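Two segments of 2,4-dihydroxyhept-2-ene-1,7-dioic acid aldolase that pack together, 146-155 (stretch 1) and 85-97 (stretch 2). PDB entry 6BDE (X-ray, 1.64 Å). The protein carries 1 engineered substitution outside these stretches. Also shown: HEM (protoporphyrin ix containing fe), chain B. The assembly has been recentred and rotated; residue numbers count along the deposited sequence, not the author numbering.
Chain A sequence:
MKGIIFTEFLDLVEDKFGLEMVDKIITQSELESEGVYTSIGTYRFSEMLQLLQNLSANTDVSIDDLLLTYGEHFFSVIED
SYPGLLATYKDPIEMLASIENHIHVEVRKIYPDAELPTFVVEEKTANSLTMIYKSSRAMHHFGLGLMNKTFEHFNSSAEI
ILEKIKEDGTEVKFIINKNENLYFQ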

ATOM      1  N   LEU A 146       3.125   3.647   0.691  1.00 28.76           N
ATOM      2  CA  LEU A 146       4.368   2.929   0.951  1.00 32.26           C
ATOM      3  C   LEU A 146       5.552   3.627   0.294  1.00 34.18           C
ATOM      4  O   LEU A 146       6.656   3.647   0.851  1.00 31.86           O
ATOM      5  CB  LEU A 146       4.252   1.485   0.459  1.00 31.41           C
ATOM      6  CG  LEU A 146       3.345   0.559   1.273  1.00 26.92           C
ATOM      7  CD1 LEU A 146       2.987  -0.684   0.477  1.00 28.89           C
ATOM      8  CD2 LEU A 146       4.009   0.178   2.584  1.00 34.66           C
ATOM      9  N   MET A 147       5.341   4.204  -0.893  1.00 30.72           N
ATOM     10  CA  MET A 147       6.406   4.953  -1.552  1.00 27.18           C
ATOM     11  C   MET A 147       6.753   6.217  -0.776  1.00 27.10           C
ATOM     12  O   MET A 147       7.932   6.571  -0.652  1.00 32.20           O
ATOM     13  CB  MET A 147       6.001   5.304  -2.982  1.00 30.40           C
ATOM     14  CG  MET A 147       5.926   4.125  -3.939  1.00 29.00           C
ATOM     15  SD  MET A 147       5.470   4.685  -5.591  1.00 32.74           S
ATOM     16  CE  MET A 147       5.353   3.135  -6.479  1.00 27.67           C
ATOM     17  N   ASN A 148       5.738   6.916  -0.258  1.00 29.71           N
ATOM     18  CA  ASN A 148       5.982   8.113   0.544  1.00 33.25           C
ATOM     19  C   ASN A 148       6.898   7.807   1.721  1.00 36.56           C
ATOM     20  O   ASN A 148       7.861   8.538   1.985  1.00 36.09           O
ATOM     21  CB  ASN A 148       4.657   8.692   1.045  1.00 30.68           C
ATOM     22  CG  ASN A 148       3.878   9.405  -0.041  1.00 32.82           C
ATOM     23  OD1 ASN A 148       4.391   9.655  -1.132  1.00 36.30           O
ATOM     24  ND2 ASN A 148       2.627   9.742   0.255  1.00 32.88           N
ATOM     25  N   LYS A 149       6.611   6.722   2.442  1.00 31.34           N
ATOM     26  CA  LYS A 149       7.402   6.363   3.611  1.00 34.87           C
ATOM     27  C   LYS A 149       8.738   5.733   3.245  1.00 36.50           C
ATOM     28  O   LYS A 149       9.654   5.734   4.077  1.00 36.75           O
ATOM     29  CB  LYS A 149       6.607   5.416   4.510  1.00 35.34           C
ATOM     30  CG  LYS A 149       5.451   6.088   5.230  1.00 33.89           C
ATOM     31  CD  LYS A 149       5.957   7.176   6.165  1.00 36.37           C
ATOM     32  CE  LYS A 149       4.808   7.910   6.834  1.00 34.97           C
ATOM     33  NZ  LYS A 149       5.294   8.904   7.832  1.00 38.87           N
ATOM     34  N   THR A 150       8.871   5.194   2.032  1.00 35.28           N
ATOM     35  CA  THR A 150      10.174   4.723   1.572  1.00 36.30           C
ATOM     36  C   THR A 150      11.156   5.883   1.467  1.00 38.60           C
ATOM     37  O   THR A 150      12.307   5.784   1.910  1.00 39.65           O
ATOM     38  CB  THR A 150      10.032   4.016   0.223  1.00 31.73           C
ATOM     39  OG1 THR A 150       9.212   2.850   0.377  1.00 32.57           O
ATOM     40  CG2 THR A 150      11.398   3.604  -0.313  1.00 39.34           C
ATOM     41  N   PHE A 151      10.709   7.001   0.891  1.00 36.03           N
ATOM     42  CA  PHE A 151      11.564   8.180   0.808  1.00 35.52           C
ATOM     43  C   PHE A 151      11.814   8.778   2.187  1.00 36.14           C
ATOM     44  O   PHE A 151      12.926   9.234   2.478  1.00 40.02           O
ATOM     45  CB  PHE A 151      10.937   9.214  -0.126  1.00 36.67           C
ATOM     46  CG  PHE A 151      11.139   8.906  -1.580  1.00 36.55           C
ATOM     47  CD1 PHE A 151      12.283   9.327  -2.235  1.00 39.52           C
ATOM     48  CD2 PHE A 151      10.192   8.184  -2.289  1.00 33.41           C
ATOM     49  CE1 PHE A 151      12.479   9.038  -3.570  1.00 47.02           C
ATOM     50  CE2 PHE A 151      10.383   7.893  -3.625  1.00 37.51           C
ATOM     51  CZ  PHE A 151      11.529   8.320  -4.266  1.00 38.87           C
ATOM     52  N   GLU A 152      10.794   8.776   3.049  1.00 35.73           N
ATOM     53  CA  GLU A 152      10.968   9.288   4.404  1.00 38.45           C
ATOM     54  C   GLU A 152      11.952   8.433   5.194  1.00 37.71           C
ATOM     55  O   GLU A 152      12.714   8.951   6.019  1.00 42.09           O
ATOM     56  CB  GLU A 152       9.619   9.350   5.121  1.00 36.66           C
ATOM     57  CG  GLU A 152       9.707   9.864   6.552  1.00 42.70           C
ATOM     58  CD  GLU A 152       8.391  10.413   7.062  1.00 52.50           C
ATOM     59  OE1 GLU A 152       8.301  10.709   8.273  1.00 52.15           O
ATOM     60  OE2 GLU A 152       7.446  10.545   6.255  1.00 48.41           O
ATOM     61  N   HIS A 153      11.947   7.119   4.953  1.00 42.39           N
ATOM     62  CA  HIS A 153      12.865   6.230   5.657  1.00 41.90           C
ATOM     63  C   HIS A 153      14.318   6.577   5.348  1.00 44.75           C
ATOM     64  O   HIS A 153      15.187   6.480   6.224  1.00 48.58           O
ATOM     65  CB  HIS A 153      12.572   4.775   5.292  1.00 47.45           C
ATOM     66  CG  HIS A 153      13.511   3.794   5.921  1.00 50.47           C
ATOM     67  ND1 HIS A 153      14.450   3.092   5.196  1.00 56.09           N
ATOM     68  CD2 HIS A 153      13.658   3.399   7.208  1.00 54.53           C
ATOM     69  CE1 HIS A 153      15.135   2.309   6.009  1.00 54.74           C
ATOM     70  NE2 HIS A 153      14.674   2.475   7.235  1.00 60.26           N
ATOM     71  N   PHE A 154      14.600   6.986   4.112  1.00 44.17           N
ATOM     72  CA  PHE A 154      15.942   7.368   3.700  1.00 44.40           C
ATOM     73  C   PHE A 154      16.192   8.867   3.830  1.00 52.46           C
ATOM     74  O   PHE A 154      17.093   9.396   3.167  1.00 52.53           O
ATOM     75  CB  PHE A 154      16.201   6.909   2.263  1.00 49.12           C
ATOM     76  CG  PHE A 154      16.272   5.416   2.110  1.00 46.43           C
ATOM     77  CD1 PHE A 154      15.284   4.727   1.425  1.00 40.97           C
ATOM     78  CD2 PHE A 154      17.323   4.700   2.657  1.00 51.92           C
ATOM     79  CE1 PHE A 154      15.347   3.352   1.284  1.00 46.44           C
ATOM     80  CE2 PHE A 154      17.391   3.326   2.521  1.00 51.78           C
ATOM     81  CZ  PHE A 154      16.402   2.651   1.834  1.00 48.49           C
ATOM     82  N   ASN A 155      15.416   9.555   4.669  1.00 43.07           N
ATOM     83  CA  ASN A 155      15.565  10.992   4.906  1.00 46.99           C
ATOM     84  C   ASN A 155      15.502  11.776   3.597  1.00 47.77           C
ATOM     85  O   ASN A 155      16.314  12.664   3.329  1.00 50.54           O
ATOM     86  CB  ASN A 155      16.858  11.290   5.667  1.00 52.64           C
ATOM     87  CG  ASN A 155      16.947  10.535   6.977  1.00 66.99           C
ATOM     88  OD1 ASN A 155      15.975  10.456   7.729  1.00 71.00           O
ATOM     89  ND2 ASN A 155      18.115   9.965   7.254  1.00 75.61           N
TER
HETATM   90  CHA HEM B 201       0.319  -6.194  -1.250  1.00 38.91           C
HETATM   91  CHB HEM B 201       4.617  -7.427   1.830  1.00 36.41           C
HETATM   92  CHC HEM B 201       7.356  -3.113  -0.236  1.00 37.90           C
HETATM   93  CHD HEM B 201       2.955  -1.730  -3.142  1.00 31.59           C
HETATM   94  C1A HEM B 201       1.607  -6.664  -0.238  1.00 35.01           C
HETATM   95  C2A HEM B 201       1.122  -7.624   0.680  1.00 39.84           C
HETATM   96  C3A HEM B 201       2.184  -7.924   1.433  1.00 38.67           C
HETATM   97  C4A HEM B 201       3.220  -7.120   0.919  1.00 36.53           C
HETATM   98  CMA HEM B 201       2.258  -8.921   2.588  1.00 39.23           C
HETATM   99  CAA HEM B 201      -0.286  -8.213   0.772  1.00 32.68           C
HETATM  100  CBA HEM B 201      -0.343  -9.441  -0.141  1.00 36.99           C
HETATM  101  CGA HEM B 201      -1.675 -10.174  -0.007  1.00 38.82           C
HETATM  102  O1A HEM B 201      -1.822 -11.309  -0.534  1.00 40.13           O
HETATM  103  O2A HEM B 201      -2.628  -9.650   0.629  1.00 40.66           O
HETATM  104  C1B HEM B 201       5.629  -6.185   1.412  1.00 36.52           C
HETATM  105  C2B HEM B 201       6.891  -5.937   2.260  1.00 36.40           C
HETATM  106  C3B HEM B 201       7.546  -4.815   1.673  1.00 39.00           C
HETATM  107  C4B HEM B 201       6.678  -4.433   0.509  1.00 35.51           C
HETATM  108  CMB HEM B 201       7.347  -6.744   3.476  1.00 46.72           C
HETATM  109  CAB HEM B 201       8.849  -4.148   2.100  1.00 38.06           C
HETATM  110  CBB HEM B 201       9.964  -4.843   2.182  1.00 53.14           C
HETATM  111  C1C HEM B 201       6.050  -2.528  -1.177  1.00 34.91           C
HETATM  112  C2C HEM B 201       6.295  -1.202  -1.597  1.00 32.73           C
HETATM  113  C3C HEM B 201       5.207  -0.868  -2.312  1.00 33.14           C
HETATM  114  C4C HEM B 201       4.390  -2.014  -2.278  1.00 31.83           C
HETATM  115  CMC HEM B 201       7.523  -0.342  -1.307  1.00 35.05           C
HETATM  116  CAC HEM B 201       4.924   0.453  -3.019  1.00 43.12           C
HETATM  117  CBC HEM B 201       5.070   0.538  -4.323  1.00 46.74           C
HETATM  118  C1D HEM B 201       1.987  -3.005  -2.653  1.00 30.76           C
HETATM  119  C2D HEM B 201       0.559  -2.724  -3.056  1.00 29.79           C
HETATM  120  C3D HEM B 201      -0.176  -3.849  -2.593  1.00 27.82           C
HETATM  121  C4D HEM B 201       0.848  -4.781  -1.911  1.00 30.76           C
HETATM  122  CMD HEM B 201       0.016  -1.514  -3.813  1.00 30.63           C
HETATM  123  CAD HEM B 201      -1.679  -4.080  -2.747  1.00 30.61           C
HETATM  124  CBD HEM B 201      -1.961  -5.314  -3.598  1.00 32.71           C
HETATM  125  CGD HEM B 201      -2.227  -4.877  -5.034  1.00 32.24           C
HETATM  126  O1D HEM B 201      -1.958  -3.699  -5.386  1.00 30.69           O
HETATM  127  O2D HEM B 201      -2.708  -5.698  -5.859  1.00 30.75           O
HETATM  128  NA  HEM B 201       2.929  -6.219  -0.118  1.00 35.39           N
HETATM  129  NB  HEM B 201       5.402  -5.162   0.281  1.00 37.45           N
HETATM  130  NC  HEM B 201       4.822  -3.109  -1.513  1.00 33.52           N
HETATM  131  ND  HEM B 201       2.288  -4.228  -1.858  1.00 32.89           N
HETATM  132 FE   HEM B 201       4.062  -4.955  -1.217  1.00 33.46          FE
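Stretch 2 (85-97) LLATYKDPIEMLA

Stretch 2 enters in a helix that began earlier in the chain and includes Leu85 and Leu86, passes through a non-helical linker in which Tyr89 and Asp91 are extended and Lys90 is not, and turns helical again from Pro92 to Leu96. This short helix lies against the helix of stretch 1, which runs to His153. Their axes approach to 9.6 Å, and their N-to-C directions differ by 142°, so the two run roughly antiparallel: the CA atoms of Phe151 and Pro92 are 5.4 Å apart, those of Met147 and Leu96 7.4 Å.

No hydrogen bond crosses between the stretches, and apolar packing carries much of the contact. Two CH-pi contacts use flat ring faces. Phe151 contributes a broad, flat surface, and Pro92 CB lies over one face of its ring, 3.9 Å from the centroid of Phe151. The flat imidazole of His153 likewise offers a surface for a leucine methyl: Leu86 CD2 sits over its ring face, 3.6 Å from the centroid of His153.

Among the apolar contacts, Ile93 CD1 meets the Phe151 ring edge, 3.7 Å from Phe151 CZ. Leu96 CD1 approaches Phe151 CE2 obliquely at 3.6 Å and also lies 3.9 Å from Met147 CG. The backbones are closer at the Phe151-Pro92 end; at the other, where the CA atoms are farther apart, the side chains of Met147 and Leu96 meet. Pro92 CB adds an apolar contact at 3.6 Å from Phe154 CD1. Thr150 has its CA-to-CB bond directed toward stretch 2, and its methyl CG2 packs 4.0 Å from both Pro92 CB and Met95 SD.

Met95 SD also makes a sulfur-aromatic contact at the edge of the Phe154 ring, 4.2 Å from Phe154 CE1. Phe154, the first residue to leave helical geometry, covers the linker and the start of the second helix. Asp91 C lies over one face of its ring, 3.8 Å from Phe154 CE1, and at the edge Tyr89 O is 3.3 Å from Phe154 CE2. A flat aromatic ring can lie against exposed backbone atoms, as here.

Hydrogen bonds within each stretch satisfy polar groups. Thr150 OG1 donates to Leu146 O at 2.7 Å, so a small beta-branched residue serves an apolar surface despite its hydroxyl. Asp91 caps the second helix, its OD2 accepting from Glu94 N at 3.0 Å. Proline suits the first turn that follows, where its missing amide hydrogen costs no backbone bond.

The heme adjoins this packing, with Leu96 CD2 3.9 Å from HEM CMC and Met147 CE 3.4 Å from HEM CBC, so residues from both stretches help line its surroundings.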

ATOM      1  N   LEU A  85      15.388  -7.070   5.467  1.00 51.84           N
ATOM      2  CA  LEU A  85      15.057  -6.854   4.062  1.00 56.18           C
ATOM      3  C   LEU A  85      15.087  -5.370   3.716  1.00 58.55           C
ATOM      4  O   LEU A  85      15.494  -4.991   2.611  1.00 54.26           O
ATOM      5  CB  LEU A  85      13.688  -7.461   3.751  1.00 60.35           C
ATOM      6  CG  LEU A  85      13.163  -7.379   2.315  1.00 66.87           C
ATOM      7  CD1 LEU A  85      13.984  -8.260   1.391  1.00 65.96           C
ATOM      8  CD2 LEU A  85      11.698  -7.784   2.267  1.00 67.66           C
ATOM      9  N   LEU A  86      14.672  -4.515   4.654  1.00 55.84           N
ATOM     10  CA  LEU A  86      14.717  -3.076   4.420  1.00 55.56           C
ATOM     11  C   LEU A  86      16.149  -2.554   4.455  1.00 53.97           C
ATOM     12  O   LEU A  86      16.513  -1.670   3.672  1.00 56.11           O
ATOM     13  CB  LEU A  86      13.852  -2.356   5.455  1.00 60.09           C
ATOM     14  CG  LEU A  86      13.743  -0.834   5.364  1.00 62.70           C
ATOM     15  CD1 LEU A  86      13.212  -0.409   4.007  1.00 59.06           C
ATOM     16  CD2 LEU A  86      12.857  -0.302   6.479  1.00 59.13           C
ATOM     17  N   ALA A  87      16.977  -3.094   5.355  1.00 55.66           N
ATOM     18  CA  ALA A  87      18.371  -2.680   5.454  1.00 55.48           C
ATOM     19  C   ALA A  87      19.196  -3.085   4.239  1.00 56.86           C
ATOM     20  O   ALA A  87      20.338  -2.632   4.111  1.00 60.91           O
ATOM     21  CB  ALA A  87      19.003  -3.260   6.721  1.00 60.11           C
ATOM     22  N   THR A  88      18.653  -3.929   3.360  1.00 56.59           N
ATOM     23  CA  THR A  88      19.355  -4.276   2.129  1.00 59.32           C
ATOM     24  C   THR A  88      19.594  -3.046   1.260  1.00 53.26           C
ATOM     25  O   THR A  88      20.625  -2.950   0.585  1.00 59.34           O
ATOM     26  CB  THR A  88      18.556  -5.340   1.365  1.00 63.29           C
ATOM     27  OG1 THR A  88      18.814  -6.631   1.931  1.00 73.77           O
ATOM     28  CG2 THR A  88      18.917  -5.361  -0.117  1.00 64.99           C
ATOM     29  N   TYR A  89      18.679  -2.083   1.297  1.00 47.91           N
ATOM     30  CA  TYR A  89      18.721  -0.930   0.412  1.00 47.62           C
ATOM     31  C   TYR A  89      19.245   0.303   1.138  1.00 49.98           C
ATOM     32  O   TYR A  89      19.037   0.479   2.341  1.00 48.74           O
ATOM     33  CB  TYR A  89      17.333  -0.649  -0.163  1.00 44.50           C
ATOM     34  CG  TYR A  89      16.784  -1.823  -0.935  1.00 47.70           C
ATOM     35  CD1 TYR A  89      17.141  -2.033  -2.259  1.00 54.02           C
ATOM     36  CD2 TYR A  89      15.929  -2.736  -0.332  1.00 45.65           C
ATOM     37  CE1 TYR A  89      16.652  -3.109  -2.966  1.00 50.58           C
ATOM     38  CE2 TYR A  89      15.434  -3.818  -1.032  1.00 41.45           C
ATOM     39  CZ  TYR A  89      15.798  -3.999  -2.349  1.00 51.78           C
ATOM     40  OH  TYR A  89      15.307  -5.076  -3.048  1.00 47.05           O
ATOM     41  N   LYS A  90      19.938   1.155   0.383  1.00 46.28           N
ATOM     42  CA  LYS A  90      20.453   2.418   0.887  1.00 48.28           C
ATOM     43  C   LYS A  90      19.896   3.617   0.135  1.00 51.56           C
ATOM     44  O   LYS A  90      20.217   4.758   0.489  1.00 51.52           O
ATOM     45  CB  LYS A  90      21.988   2.442   0.813  1.00 60.49           C
ATOM     46  CG  LYS A  90      22.699   1.752   1.972  1.00 69.74           C
ATOM     47  CD  LYS A  90      22.657   0.237   1.845  1.00 79.35           C
ATOM     48  CE  LYS A  90      23.078  -0.437   3.139  1.00 90.01           C
ATOM     49  NZ  LYS A  90      22.672  -1.868   3.172  1.00 93.36           N
ATOM     50  N   ASP A  91      19.071   3.394  -0.891  1.00 47.03           N
ATOM     51  CA  ASP A  91      18.550   4.455  -1.735  1.00 47.80           C
ATOM     52  C   ASP A  91      17.074   4.182  -1.999  1.00 45.88           C
ATOM     53  O   ASP A  91      16.703   3.031  -2.298  1.00 45.31           O
ATOM     54  CB  ASP A  91      19.330   4.541  -3.051  1.00 53.44           C
ATOM     55  CG  ASP A  91      18.805   5.620  -3.971  1.00 60.79           C
ATOM     56  OD1 ASP A  91      19.195   6.794  -3.797  1.00 55.25           O
ATOM     57  OD2 ASP A  91      18.006   5.294  -4.873  1.00 57.82           O
ATOM     58  N   PRO A  92      16.209   5.196  -1.900  1.00 40.17           N
ATOM     59  CA  PRO A  92      14.773   4.946  -2.099  1.00 42.54           C
ATOM     60  C   PRO A  92      14.411   4.604  -3.534  1.00 37.85           C
ATOM     61  O   PRO A  92      13.486   3.812  -3.751  1.00 37.68           O
ATOM     62  CB  PRO A  92      14.123   6.262  -1.651  1.00 37.69           C
ATOM     63  CG  PRO A  92      15.184   7.290  -1.860  1.00 36.66           C
ATOM     64  CD  PRO A  92      16.490   6.605  -1.571  1.00 44.77           C
ATOM     65  N   ILE A  93      15.103   5.178  -4.518  1.00 40.45           N
ATOM     66  CA  ILE A  93      14.800   4.869  -5.913  1.00 36.16           C
ATOM     67  C   ILE A  93      15.184   3.430  -6.236  1.00 37.91           C
ATOM     68  O   ILE A  93      14.445   2.714  -6.923  1.00 38.04           O
ATOM     69  CB  ILE A  93      15.504   5.872  -6.845  1.00 41.34           C
ATOM     70  CG1 ILE A  93      14.852   7.251  -6.736  1.00 44.85           C
ATOM     71  CG2 ILE A  93      15.477   5.380  -8.286  1.00 41.11           C
ATOM     72  CD1 ILE A  93      13.425   7.291  -7.230  1.00 39.74           C
ATOM     73  N   GLU A  94      16.338   2.979  -5.738  1.00 38.76           N
ATOM     74  CA  GLU A  94      16.773   1.610  -5.999  1.00 39.97           C
ATOM     75  C   GLU A  94      15.829   0.598  -5.361  1.00 41.70           C
ATOM     76  O   GLU A  94      15.555  -0.459  -5.943  1.00 42.37           O
ATOM     77  CB  GLU A  94      18.200   1.408  -5.489  1.00 47.57           C
ATOM     78  CG  GLU A  94      18.906   0.201  -6.087  1.00 55.55           C
ATOM     79  CD  GLU A  94      19.211   0.377  -7.562  1.00 59.48           C
ATOM     80  OE1 GLU A  94      19.930   1.337  -7.912  1.00 68.56           O
ATOM     81  OE2 GLU A  94      18.732  -0.444  -8.372  1.00 67.72           O
ATOM     82  N   MET A  95      15.322   0.903  -4.165  1.00 37.25           N
ATOM     83  CA  MET A  95      14.400  -0.012  -3.499  1.00 40.51           C
ATOM     84  C   MET A  95      13.079  -0.114  -4.253  1.00 36.07           C
ATOM     85  O   MET A  95      12.547  -1.216  -4.438  1.00 36.41           O
ATOM     86  CB  MET A  95      14.164   0.438  -2.057  1.00 40.50           C
ATOM     87  CG  MET A  95      13.022  -0.284  -1.360  1.00 39.48           C
ATOM     88  SD  MET A  95      12.964   0.025   0.416  1.00 42.32           S
ATOM     89  CE  MET A  95      11.361  -0.661   0.820  1.00 47.22           C
ATOM     90  N   LEU A  96      12.535   1.021  -4.700  1.00 33.34           N
ATOM     91  CA  LEU A  96      11.276   0.997  -5.435  1.00 31.88           C
ATOM     92  C   LEU A  96      11.424   0.299  -6.782  1.00 32.55           C
ATOM     93  O   LEU A  96      10.487  -0.364  -7.241  1.00 35.73           O
ATOM     94  CB  LEU A  96      10.748   2.420  -5.622  1.00 31.74           C
ATOM     95  CG  LEU A  96      10.333   3.153  -4.343  1.00 33.36           C
ATOM     96  CD1 LEU A  96       9.713   4.502  -4.671  1.00 34.31           C
ATOM     97  CD2 LEU A  96       9.374   2.304  -3.521  1.00 31.93           C
ATOM     98  N   ALA A  97      12.584   0.427  -7.425  1.00 31.59           N
ATOM     99  CA  ALA A  97      12.838  -0.315  -8.654  1.00 37.65           C
ATOM    100  C   ALA A  97      13.111  -1.791  -8.399  1.00 37.24           C
ATOM    101  O   ALA A  97      13.302  -2.543  -9.361  1.00 37.81           O
ATOM    102  CB  ALA A  97      14.010   0.307  -9.413  1.00 36.95           C
TER